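Local coordinates for protein methylocystis parvus OBBP MbnE (Methylocystis parvus OBBP, PDB 5ICQ) that probably captures the copper-binding peptide methanobactin in the periplasm, as a solute-binding protein of the family 5 (peptide-binding) type, at residues A[152-157]-A[211-216]; A[202-207]-A[220-225]. All blocks are in the same frame, centred on the assembly; numbering follows the deposited sequence.

Contact 1: A[152-157]-A[211-216]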
# COMPACT_ATOMS: atom_id res chain seq x y z
N PHE A 152 -17.19 -11.34 -12.82
CA PHE A 152 -17.86 -10.55 -11.79
C PHE A 152 -18.62 -11.44 -10.82
O PHE A 152 -18.47 -11.32 -9.60
CB PHE A 152 -18.80 -9.54 -12.45
CG PHE A 152 -19.67 -8.79 -11.47
CD1 PHE A 152 -19.15 -7.72 -10.75
CD2 PHE A 152 -21.00 -9.14 -11.29
CE1 PHE A 152 -19.95 -7.02 -9.85
CE2 PHE A 152 -21.80 -8.44 -10.39
CZ PHE A 152 -21.28 -7.38 -9.68
N ASP A 153 -19.44 -12.35 -11.34
CA ASP A 153 -20.21 -13.25 -10.48
C ASP A 153 -19.31 -14.13 -9.62
O ASP A 153 -19.58 -14.34 -8.43
CB ASP A 153 -21.14 -14.12 -11.32
CG ASP A 153 -22.27 -13.34 -11.94
OD1 ASP A 153 -22.68 -12.32 -11.35
OD2 ASP A 153 -22.75 -13.76 -13.01
N LEU A 154 -18.25 -14.68 -10.22
CA LEU A 154 -17.35 -15.57 -9.49
C LEU A 154 -16.63 -14.83 -8.37
O LEU A 154 -16.52 -15.32 -7.25
CB LEU A 154 -16.34 -16.20 -10.45
CG LEU A 154 -15.20 -17.03 -9.83
CD1 LEU A 154 -15.77 -18.25 -9.11
CD2 LEU A 154 -14.21 -17.44 -10.90
N LEU A 155 -16.11 -13.64 -8.68
CA LEU A 155 -15.33 -12.91 -7.70
C LEU A 155 -16.21 -12.30 -6.62
O LEU A 155 -15.78 -12.17 -5.47
CB LEU A 155 -14.51 -11.83 -8.41
CG LEU A 155 -13.44 -12.44 -9.31
CD1 LEU A 155 -12.86 -11.40 -10.28
CD2 LEU A 155 -12.33 -13.08 -8.48
N LYS A 156 -17.44 -11.93 -6.98
CA LYS A 156 -18.39 -11.47 -5.97
C LYS A 156 -18.66 -12.55 -4.94
O LYS A 156 -18.80 -12.27 -3.75
CB LYS A 156 -19.69 -11.03 -6.63
CG LYS A 156 -20.73 -10.55 -5.63
CD LYS A 156 -21.85 -9.77 -6.30
CE LYS A 156 -22.88 -10.68 -6.91
NZ LYS A 156 -24.23 -10.04 -6.91
N ALA A 157 -18.72 -13.81 -5.39
CA ALA A 157 -18.99 -14.91 -4.48
C ALA A 157 -17.73 -15.43 -3.79
O ALA A 157 -17.81 -15.84 -2.62
CB ALA A 157 -19.68 -16.05 -5.23
N GLU A 211 -15.48 -24.76 -9.53
CA GLU A 211 -15.42 -25.54 -8.29
C GLU A 211 -14.00 -25.64 -7.75
O GLU A 211 -13.81 -25.79 -6.54
CB GLU A 211 -16.02 -26.93 -8.52
CG GLU A 211 -17.53 -26.99 -8.25
CD GLU A 211 -18.35 -26.27 -9.29
OE1 GLU A 211 -17.97 -26.31 -10.48
OE2 GLU A 211 -19.37 -25.65 -8.92
N ARG A 212 -12.98 -25.57 -8.63
CA ARG A 212 -11.58 -25.59 -8.21
C ARG A 212 -11.08 -24.23 -7.73
O ARG A 212 -9.97 -24.15 -7.20
CB ARG A 212 -10.67 -26.04 -9.36
CG ARG A 212 -10.57 -27.52 -9.64
CD ARG A 212 -10.02 -28.34 -8.45
NE ARG A 212 -8.61 -28.13 -8.10
CZ ARG A 212 -7.57 -28.49 -8.86
NH1 ARG A 212 -7.76 -29.04 -10.06
NH2 ARG A 212 -6.33 -28.27 -8.44
N PHE A 213 -11.87 -23.16 -7.90
CA PHE A 213 -11.38 -21.80 -7.67
C PHE A 213 -10.83 -21.63 -6.26
O PHE A 213 -9.83 -20.92 -6.05
CB PHE A 213 -12.49 -20.79 -7.95
CG PHE A 213 -12.05 -19.36 -7.87
CD1 PHE A 213 -11.39 -18.76 -8.93
CD2 PHE A 213 -12.30 -18.59 -6.73
CE1 PHE A 213 -10.98 -17.43 -8.86
CE2 PHE A 213 -11.91 -17.27 -6.66
CZ PHE A 213 -11.25 -16.69 -7.72
N SER A 214 -11.46 -22.26 -5.27
CA SER A 214 -11.04 -22.07 -3.88
C SER A 214 -9.86 -22.96 -3.48
O SER A 214 -9.39 -22.84 -2.34
CB SER A 214 -12.22 -22.33 -2.95
OG SER A 214 -12.81 -23.59 -3.25
N ASP A 215 -9.40 -23.84 -4.35
CA ASP A 215 -8.28 -24.72 -4.05
C ASP A 215 -6.97 -24.04 -4.44
O ASP A 215 -6.94 -23.09 -5.23
CB ASP A 215 -8.44 -26.05 -4.81
CG ASP A 215 -7.49 -27.16 -4.32
OD1 ASP A 215 -6.97 -27.08 -3.19
OD2 ASP A 215 -7.27 -28.13 -5.09
N ALA A 216 -5.87 -24.52 -3.85
CA ALA A 216 -4.54 -24.17 -4.33
C ALA A 216 -4.24 -25.00 -5.57
O ALA A 216 -4.26 -26.24 -5.51
CB ALA A 216 -3.50 -24.41 -3.24
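L154 lays the end of its side chain over one face of the F213 ring, and L155, one residue further along the helix, reaches the far end of the same ring. The closer of the two leucines works through CD2: this methyl stands 4.1 Å from the centroid of the F213 ring and 27° off the ring normal, a CH-pi contact. L154 CG sits over the ring centre, with L154 CD2 displaced toward the CD1-CE1 side, 3.7 Å from F213 CD1, while the other methyl, L154 CD1, lies nearest F213 CG. Both residues swing their CG away from the backbone N (chi1 172° for L154 and -174° for F213), which sends each side chain out across the gap between backbones whose closest CA atoms, those of L154 and F213, are 8.8 Å apart. L155 differs in its first torsion, with CG anti to the carbonyl carbon; its CB does not aim at the loop, yet L155 CD2 comes obliquely to 3.8 Å from F213 CZ, the two side chains crossing at about a right angle. All three residues are buried, and a leucine such as L154 suits its place because it can set its branched end on the ring face. F213 itself belongs to a type I beta turn, R212 to D215, closed by the bond from D215 N to R212 O (2.9 Å). A salt bridge of 3.3 Å from R212 NE to D215 OD2 spans the turn's ends, the carboxylate using its anti lone pair. The F213 carbonyl is held by N81. Helix 145-158 packs here on the long loop between helix 193-198 and strand 227-233, where L154 also touches L208, and L155 touches M200 as well as Q163 and Y167 of helix 161-168.

Contact 2: A[202-207]-A[220-225]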
# COMPACT_ATOMS: atom_id res chain seq x y z
N VAL A 202 -10.25 -10.18 -15.93
CA VAL A 202 -11.21 -10.81 -16.83
C VAL A 202 -10.75 -12.24 -17.07
O VAL A 202 -9.70 -12.48 -17.68
CB VAL A 202 -11.37 -10.04 -18.14
CG1 VAL A 202 -12.35 -10.78 -19.05
CG2 VAL A 202 -11.86 -8.61 -17.87
N LEU A 203 -11.53 -13.20 -16.59
CA LEU A 203 -11.20 -14.62 -16.56
C LEU A 203 -12.01 -15.38 -17.60
O LEU A 203 -13.14 -14.99 -17.91
CB LEU A 203 -11.48 -15.21 -15.17
CG LEU A 203 -10.80 -14.43 -14.03
CD1 LEU A 203 -11.23 -14.99 -12.69
CD2 LEU A 203 -9.29 -14.47 -14.16
N PRO A 204 -11.48 -16.48 -18.14
CA PRO A 204 -12.14 -17.18 -19.25
C PRO A 204 -13.22 -18.16 -18.79
O PRO A 204 -12.92 -19.22 -18.23
CB PRO A 204 -10.97 -17.89 -19.94
CG PRO A 204 -10.00 -18.19 -18.81
CD PRO A 204 -10.13 -17.01 -17.85
N LYS A 205 -14.47 -17.82 -19.08
CA LYS A 205 -15.56 -18.74 -18.75
C LYS A 205 -15.33 -20.13 -19.34
O LYS A 205 -15.60 -21.14 -18.68
CB LYS A 205 -16.90 -18.18 -19.24
CG LYS A 205 -18.07 -19.10 -18.85
CD LYS A 205 -19.42 -18.50 -19.18
CE LYS A 205 -20.54 -19.32 -18.55
NZ LYS A 205 -21.87 -18.78 -18.96
N HIS A 206 -14.83 -20.20 -20.57
CA HIS A 206 -14.66 -21.49 -21.24
C HIS A 206 -13.52 -22.33 -20.67
O HIS A 206 -13.38 -23.51 -21.05
CB HIS A 206 -14.42 -21.28 -22.74
CG HIS A 206 -13.06 -20.76 -23.06
ND1 HIS A 206 -12.70 -19.43 -22.89
CD2 HIS A 206 -11.96 -21.39 -23.54
CE1 HIS A 206 -11.44 -19.27 -23.25
NE2 HIS A 206 -10.96 -20.44 -23.65
N ALA A 207 -12.69 -21.78 -19.76
CA ALA A 207 -11.49 -22.49 -19.36
C ALA A 207 -11.20 -22.45 -17.86
O ALA A 207 -10.12 -22.87 -17.44
CB ALA A 207 -10.27 -21.93 -20.10
N LYS A 220 -1.53 -24.67 -15.15
CA LYS A 220 -1.21 -23.41 -15.81
C LYS A 220 -2.49 -22.66 -16.15
O LYS A 220 -3.29 -23.15 -16.95
CB LYS A 220 -0.37 -23.68 -17.04
CG LYS A 220 0.91 -24.43 -16.72
CD LYS A 220 1.66 -24.83 -17.98
CE LYS A 220 2.84 -25.72 -17.67
NZ LYS A 220 3.44 -26.24 -18.92
N PRO A 221 -2.74 -21.50 -15.56
CA PRO A 221 -4.00 -20.80 -15.78
C PRO A 221 -4.02 -20.06 -17.11
O PRO A 221 -3.00 -19.59 -17.60
CB PRO A 221 -4.05 -19.81 -14.61
CG PRO A 221 -2.59 -19.45 -14.42
CD PRO A 221 -1.83 -20.74 -14.68
N LEU A 222 -5.23 -19.94 -17.66
CA LEU A 222 -5.42 -19.23 -18.92
C LEU A 222 -5.73 -17.76 -18.65
O LEU A 222 -6.67 -17.44 -17.90
CB LEU A 222 -6.56 -19.86 -19.73
CG LEU A 222 -6.71 -19.18 -21.10
CD1 LEU A 222 -5.56 -19.59 -21.99
CD2 LEU A 222 -8.04 -19.51 -21.77
N GLY A 223 -4.95 -16.88 -19.27
CA GLY A 223 -5.26 -15.46 -19.23
C GLY A 223 -5.22 -14.84 -20.61
O GLY A 223 -5.24 -15.56 -21.62
N SER A 224 -5.20 -13.51 -20.68
CA SER A 224 -5.16 -12.79 -21.96
C SER A 224 -3.94 -11.89 -22.08
O SER A 224 -3.85 -11.14 -23.05
CB SER A 224 -6.42 -11.95 -22.15
OG SER A 224 -6.54 -10.98 -21.12
N GLY A 225 -2.99 -11.96 -21.15
CA GLY A 225 -1.90 -11.02 -21.09
C GLY A 225 -0.72 -11.40 -21.98
O GLY A 225 -0.74 -12.39 -22.73
O HOH W 1 -7.10 -11.79 -18.41
O HOH W 2 -7.60 -21.20 -16.44
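The imidazole of H206 has the methyl of its own neighbour A207 over one face, 3.8 Å above the plane and displaced toward the rim, while L222 of the facing segment approaches the ring obliquely. The touching atom is L222 CD2, 3.6 Å from H206 NE2, and the two side chains cross at about a right angle. That nitrogen also hydrogen-bonds to D139, so the ring's polar end is satisfied beside an apolar methyl. With chi1 at 74°, H206 CG lies between the backbone N and the carbonyl carbon, and the ring is turned toward L222. The same methyl serves three partners: L222 CD2 is 3.7 Å from A207 CB and 3.8 Å from P204 CG. A leucine with CG anti to its backbone N (chi1 -176°) can thus push one branch among proline, histidine and alanine, while the compact P204 ring, tied to the backbone, offers apolar CB and CG to the methyl and also brings its CD within 3.5 Å of L222 O.

Two waters join the segments by polar routes. Water 1 donates to V202 O and, at 2.9 Å, to S224 OG, a hydroxyl that also bonds Q97. Water 2 donates to A207 O and accepts from L222 N at 2.9 Å. Further out, K205 NZ forms a salt bridge with E146, and G223 pairs with S138 through backbone bonds. The A207 N to P204 O bond closes a four-residue turn with type I beta-turn geometry; L222 is inserted against P204, H206 and A207 of that turn, with water bridges alongside, in the loop before strand 227-233 of this family 5 solute-binding fold.

Contacts 1 and 2 lie 13 Å apart, centre to centre, on the same side of the chain's centre. Their segments alternate along the sequence: 152-157, 202-207, 211-216, then 220-225. Three of the four belong to the long loop between helix 193-198 and strand 227-233, and the fourth is on helix 145-158. The loop thus meets the helix in contact 1 and folds on itself in contact 2. A direct touch joins them, L154 CD2 lying 4.2 Å from L203 CD1. Contact 1 packs the loop on helix 145-158, while contact 2 holds two parts of the same loop together before strand 227-233 begins.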